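Local coordinates for protein ribulose-5-phosphate reductase 1 (Staphylococcus aureus, PDB 6XHK) that catalyses the NADPH-dependent reduction of D-ribulose 5-phosphate to D-ribitol 5-phosphate for the poly(ribitol phosphate) teichoic acid of the cell wall, at residues M1-Y6 with M117-V121; S235-N240 with V262-T266. All blocks are in the same frame, centred on the assembly; numbering follows the deposited sequence.

Interaction 1 of 2, residues M1-Y6 with M117-V121; sequences MINQVY and MQDFV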
loop_
_atom_site.group_PDB
_atom_site.type_symbol
_atom_site.label_atom_id
_atom_site.label_comp_id
_atom_site.label_asym_id
_atom_site.label_seq_id
_atom_site.Cartn_x
_atom_site.Cartn_y
_atom_site.Cartn_z
ATOM N N MET A 1 31.919 7.987 3.355
ATOM C CA MET A 1 31.296 7.100 2.362
ATOM C C MET A 1 30.411 7.846 1.345
ATOM O O MET A 1 29.823 8.863 1.675
ATOM C CB MET A 1 30.501 6.018 3.076
ATOM C CG MET A 1 30.155 4.849 2.193
ATOM S SD MET A 1 29.685 3.349 3.084
ATOM C CE MET A 1 28.216 3.829 3.957
ATOM N N ILE A 2 30.348 7.358 0.105
ATOM C CA ILE A 2 29.668 8.052 -0.988
ATOM C C ILE A 2 28.426 7.269 -1.379
ATOM O O ILE A 2 28.510 6.088 -1.752
ATOM C CB ILE A 2 30.572 8.246 -2.214
ATOM C CG1 ILE A 2 31.758 9.132 -1.906
ATOM C CG2 ILE A 2 29.796 8.904 -3.318
ATOM C CD1 ILE A 2 31.371 10.481 -1.380
ATOM N N ASN A 3 27.276 7.943 -1.341
ATOM C CA ASN A 3 25.991 7.348 -1.691
ATOM C C ASN A 3 25.566 7.844 -3.069
ATOM O O ASN A 3 25.649 9.042 -3.352
ATOM C CB ASN A 3 24.933 7.702 -0.648
ATOM C CG ASN A 3 23.699 6.822 -0.731
ATOM O OD1 ASN A 3 23.704 5.782 -1.381
ATOM N ND2 ASN A 3 22.647 7.220 -0.041
ATOM N N GLN A 4 25.158 6.923 -3.936
ATOM C CA GLN A 4 24.590 7.298 -5.221
ATOM C C GLN A 4 23.078 7.323 -5.066
ATOM O O GLN A 4 22.464 6.306 -4.720
ATOM C CB GLN A 4 24.979 6.331 -6.337
ATOM C CG GLN A 4 26.448 6.162 -6.557
ATOM C CD GLN A 4 26.762 5.069 -7.552
ATOM O OE1 GLN A 4 27.461 5.313 -8.550
ATOM N NE2 GLN A 4 26.225 3.867 -7.318
ATOM N N VAL A 5 22.484 8.485 -5.310
ATOM C CA VAL A 5 21.037 8.651 -5.288
ATOM C C VAL A 5 20.557 8.710 -6.729
ATOM O O VAL A 5 21.167 9.387 -7.565
ATOM C CB VAL A 5 20.637 9.915 -4.511
ATOM C CG1 VAL A 5 19.163 10.195 -4.670
ATOM C CG2 VAL A 5 21.002 9.761 -3.049
ATOM N N TYR A 6 19.492 7.971 -7.027
ATOM C CA TYR A 6 18.904 7.921 -8.364
ATOM C C TYR A 6 17.633 8.761 -8.331
ATOM O O TYR A 6 16.559 8.291 -7.935
ATOM C CB TYR A 6 18.671 6.472 -8.793
ATOM C CG TYR A 6 19.962 5.668 -8.800
ATOM C CD1 TYR A 6 20.873 5.780 -9.861
ATOM C CD2 TYR A 6 20.331 4.903 -7.699
ATOM C CE1 TYR A 6 22.075 5.078 -9.857
ATOM C CE2 TYR A 6 21.536 4.205 -7.680
ATOM C CZ TYR A 6 22.408 4.299 -8.755
ATOM O OH TYR A 6 23.599 3.595 -8.710
ATOM N N MET A 117 15.279 4.834 -4.002
ATOM C CA MET A 117 16.177 4.514 -5.109
ATOM C C MET A 117 17.550 5.126 -4.850
ATOM O O MET A 117 17.963 6.109 -5.465
ATOM C CB MET A 117 15.592 4.983 -6.428
ATOM C CG MET A 117 14.175 4.556 -6.637
ATOM S SD MET A 117 13.534 5.519 -7.990
ATOM C CE MET A 117 14.447 4.840 -9.340
ATOM N N GLN A 118 18.280 4.514 -3.922
ATOM C CA GLN A 118 19.654 4.922 -3.669
ATOM C C GLN A 118 20.447 3.719 -3.163
ATOM O O GLN A 118 19.882 2.681 -2.812
ATOM C CB GLN A 118 19.709 6.104 -2.690
ATOM C CG GLN A 118 18.831 6.009 -1.472
ATOM C CD GLN A 118 18.467 7.377 -0.959
ATOM O OE1 GLN A 118 18.051 8.228 -1.735
ATOM N NE2 GLN A 118 18.682 7.623 0.331
ATOM N N ASP A 119 21.779 3.869 -3.141
ATOM C CA ASP A 119 22.631 2.762 -2.714
ATOM C C ASP A 119 22.478 2.480 -1.222
ATOM O O ASP A 119 22.580 1.321 -0.807
ATOM C CB ASP A 119 24.099 3.041 -3.040
ATOM C CG ASP A 119 24.452 2.765 -4.493
ATOM O OD1 ASP A 119 23.807 1.886 -5.116
ATOM O OD2 ASP A 119 25.418 3.399 -4.990
ATOM N N PHE A 120 22.237 3.513 -0.401
ATOM C CA PHE A 120 22.043 3.325 1.031
ATOM C C PHE A 120 20.912 4.227 1.513
ATOM O O PHE A 120 20.781 5.366 1.055
ATOM C CB PHE A 120 23.304 3.653 1.828
ATOM C CG PHE A 120 24.495 2.821 1.457
ATOM C CD1 PHE A 120 24.629 1.520 1.912
ATOM C CD2 PHE A 120 25.543 3.396 0.724
ATOM C CE1 PHE A 120 25.738 0.778 1.575
ATOM C CE2 PHE A 120 26.664 2.679 0.398
ATOM C CZ PHE A 120 26.766 1.364 0.826
ATOM N N VAL A 121 20.104 3.717 2.438
ATOM C CA VAL A 121 18.997 4.456 3.042
ATOM C C VAL A 121 19.258 4.552 4.534
ATOM O O VAL A 121 19.458 3.529 5.196
ATOM C CB VAL A 121 17.640 3.786 2.770
ATOM C CG1 VAL A 121 16.531 4.621 3.306
ATOM C CG2 VAL A 121 17.430 3.627 1.285
#
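With chi1 at -164°, N3 turns its CG away from its own backbone N, and the carboxamide so placed meets the backbone of F120 with both ends. Its OD1 accepts from F120 N at 2.9 Å, while its ND2 donates to F120 O at 2.8 Å. Neither bond is straight: the N-H...acceptor angle is 131° for F120 N to N3 OD1 and 143° for N3 ND2 to F120 O. F120 O has a second donor, Q118 NE2, so two side-chain amides grip one carbonyl oxygen. M1 runs extended to SD and bends there, which lays CE over one face of the F120 ring, 4.2 Å from its centroid; SD stands oblique to the same ring in a Met-aromatic contact. Q4 and D119 pair through their backbones, D119 N donating to Q4 O at 3.0 Å; between their side chains Q4 NE2 lies 2.5 Å from D119 OD2, so short that this bond and its lone-pair geometry are doubtful. Farther along, Y6 N donates to M117 O at 2.9 Å, and that oxygen also lies at the edge of the Y6 ring. Between these bonds V5 and Q118 form a single beta bridge, with V5 CG2 3.6 Å from Q118 OE1. On its other side, strand 2-10 bonds to strand 13-20, through V5 with T17, for instance. The end-to-end directions of 1-6 and 117-120 are nearly antiparallel, and the arrangement is that of an isolated antiparallel bridge, which joins strand 2-10 to the loop before strand 121-123, in the GroES-like domain of zinc-containing alcohol dehydrogenases.

Interaction 2 of 2, residues S235-N240 with V262-T266; sequences SQSAIN and VEVNT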
loop_
_atom_site.group_PDB
_atom_site.type_symbol
_atom_site.label_atom_id
_atom_site.label_comp_id
_atom_site.label_asym_id
_atom_site.label_seq_id
_atom_site.Cartn_x
_atom_site.Cartn_y
_atom_site.Cartn_z
ATOM N N SER A 235 -13.808 7.305 -7.152
ATOM C CA SER A 235 -14.191 7.388 -5.741
ATOM C C SER A 235 -15.587 7.981 -5.572
ATOM O O SER A 235 -16.356 7.535 -4.715
ATOM C CB SER A 235 -13.170 8.223 -4.952
ATOM O OG SER A 235 -12.664 9.338 -5.677
ATOM N N GLN A 236 -15.924 9.006 -6.360
ATOM C CA GLN A 236 -17.249 9.617 -6.270
ATOM C C GLN A 236 -18.339 8.556 -6.437
ATOM O O GLN A 236 -19.260 8.438 -5.613
ATOM C CB GLN A 236 -17.380 10.718 -7.339
ATOM C CG GLN A 236 -18.660 11.552 -7.281
ATOM C CD GLN A 236 -18.638 12.763 -8.215
ATOM O OE1 GLN A 236 -17.885 13.713 -7.994
ATOM N NE2 GLN A 236 -19.531 12.772 -9.210
ATOM N N SER A 237 -18.214 7.746 -7.489
ATOM C CA SER A 237 -19.200 6.715 -7.789
ATOM C C SER A 237 -19.241 5.670 -6.684
ATOM O O SER A 237 -20.317 5.305 -6.186
ATOM C CB SER A 237 -18.838 6.065 -9.123
ATOM O OG SER A 237 -18.320 7.034 -10.025
ATOM N N ALA A 238 -18.066 5.167 -6.301
ATOM C CA ALA A 238 -17.987 4.165 -5.247
ATOM C C ALA A 238 -18.680 4.641 -3.981
ATOM O O ALA A 238 -19.442 3.889 -3.355
ATOM C CB ALA A 238 -16.520 3.837 -4.950
ATOM N N ILE A 239 -18.418 5.893 -3.587
ATOM C CA ILE A 239 -18.950 6.433 -2.338
ATOM C C ILE A 239 -20.464 6.531 -2.394
ATOM O O ILE A 239 -21.160 6.088 -1.471
ATOM C CB ILE A 239 -18.311 7.795 -2.017
ATOM C CG1 ILE A 239 -16.807 7.662 -1.715
ATOM C CG2 ILE A 239 -19.055 8.451 -0.898
ATOM C CD1 ILE A 239 -16.066 8.970 -1.698
ATOM N N ASN A 240 -21.004 7.124 -3.463
ATOM C CA ASN A 240 -22.458 7.233 -3.516
ATOM C C ASN A 240 -23.109 5.852 -3.458
ATOM O O ASN A 240 -24.086 5.661 -2.729
ATOM C CB ASN A 240 -22.908 8.022 -4.747
ATOM C CG ASN A 240 -22.905 9.549 -4.506
ATOM O OD1 ASN A 240 -22.336 10.053 -3.514
ATOM N ND2 ASN A 240 -23.584 10.281 -5.394
ATOM N N VAL A 262 -15.214 15.596 -4.683
ATOM C CA VAL A 262 -16.170 14.629 -5.203
ATOM C C VAL A 262 -17.530 14.915 -4.578
ATOM O O VAL A 262 -17.624 15.158 -3.372
ATOM C CB VAL A 262 -15.738 13.171 -4.924
ATOM C CG1 VAL A 262 -14.590 12.787 -5.839
ATOM C CG2 VAL A 262 -15.384 12.959 -3.452
ATOM N N GLU A 263 -18.584 14.868 -5.401
ATOM C CA GLU A 263 -19.958 15.089 -4.950
ATOM C C GLU A 263 -20.390 13.965 -4.008
ATOM O O GLU A 263 -20.300 12.782 -4.353
ATOM C CB GLU A 263 -20.906 15.131 -6.158
ATOM C CG GLU A 263 -20.579 16.168 -7.228
ATOM C CD GLU A 263 -21.291 17.488 -7.067
ATOM O OE1 GLU A 263 -22.076 17.643 -6.108
ATOM O OE2 GLU A 263 -21.059 18.379 -7.915
ATOM N N VAL A 264 -20.896 14.325 -2.830
ATOM C CA VAL A 264 -21.411 13.354 -1.869
ATOM C C VAL A 264 -22.889 13.625 -1.602
ATOM O O VAL A 264 -23.311 14.783 -1.491
ATOM C CB VAL A 264 -20.599 13.389 -0.564
ATOM C CG1 VAL A 264 -21.069 12.333 0.379
ATOM C CG2 VAL A 264 -19.168 13.180 -0.874
ATOM N N ASN A 265 -23.688 12.555 -1.520
ATOM C CA ASN A 265 -25.090 12.700 -1.133
ATOM C C ASN A 265 -25.175 12.708 0.379
ATOM O O ASN A 265 -25.336 11.679 1.031
ATOM C CB ASN A 265 -25.978 11.628 -1.737
ATOM C CG ASN A 265 -27.430 11.880 -1.440
ATOM O OD1 ASN A 265 -27.883 11.649 -0.324
ATOM N ND2 ASN A 265 -28.144 12.466 -2.392
ATOM N N THR A 266 -25.093 13.915 0.926
ATOM C CA THR A 266 -25.129 14.109 2.363
ATOM C C THR A 266 -26.522 13.885 2.930
ATOM O O THR A 266 -26.643 13.450 4.090
ATOM C CB THR A 266 -24.619 15.504 2.653
ATOM O OG1 THR A 266 -25.254 16.408 1.740
ATOM C CG2 THR A 266 -23.136 15.555 2.434
#
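The side chains of Q236 and E263 run alongside one another in the same direction, yet their flat ends are turned almost square to each other, with amide and carboxylate planes 88° apart. The end of Q236 meets the base of E263: Q236 OE1 is 3.7 Å from E263 CG, and the same oxygen accepts the backbone N of E263 at 2.9 Å. That N-H points well at OE1 (160°), but it approaches from above the carbonyl plane, 56° out of it, and therefore not on a lone pair. The reach of Q236 comes from a CG set opposite its backbone N and a chain that stays extended past CG, carrying the amide from the helix to the loop. V262 directs its side chain at the helix, where CG1 packs 3.8 Å from Q236 CB and also lies near S235 OG, a hydroxyl bonded to G232 O. These residues belong to the Rossmann-type nucleotide-binding domain: helix 232-245 follows strand 225-228 of its parallel sheet, and the loop follows the adjacent strand, 251-254. One turn along the helix, N240 swings its amide to the loop and OD1 accepts N265 N in a weak bond of 3.5 Å. N265 aims its CB at the helix, but its OD1 turns away to cap L268 N at the start of helix 266-272. Beside V262, I239 CD1 comes within 4.4 Å of V262 CG2, a loose apolar approach.

In the fold
Interactions 1 and 2 occur in different domains, on opposite sides of the chain's centre, with centres 43 Å apart and nearest atoms about 27 Å apart. Interaction 1 is the more buried: six of its ten touching residues are buried, and the segments cover 492 Å² between them. Interaction 2 is partly buried, with two of eight and 327 Å². No secondary-structure element is common to both. Strand meets loop in 1-6 with 117-121, where main-chain bonds are joined by side-chain bonds and a Met-aromatic contact; helix meets loop in 235-240 with 262-266, where side-chain amide oxygens accept loop N-H groups. Segment 235-240 also carries S237 and A238 of the NADPH pocket, but neither meets 262-266.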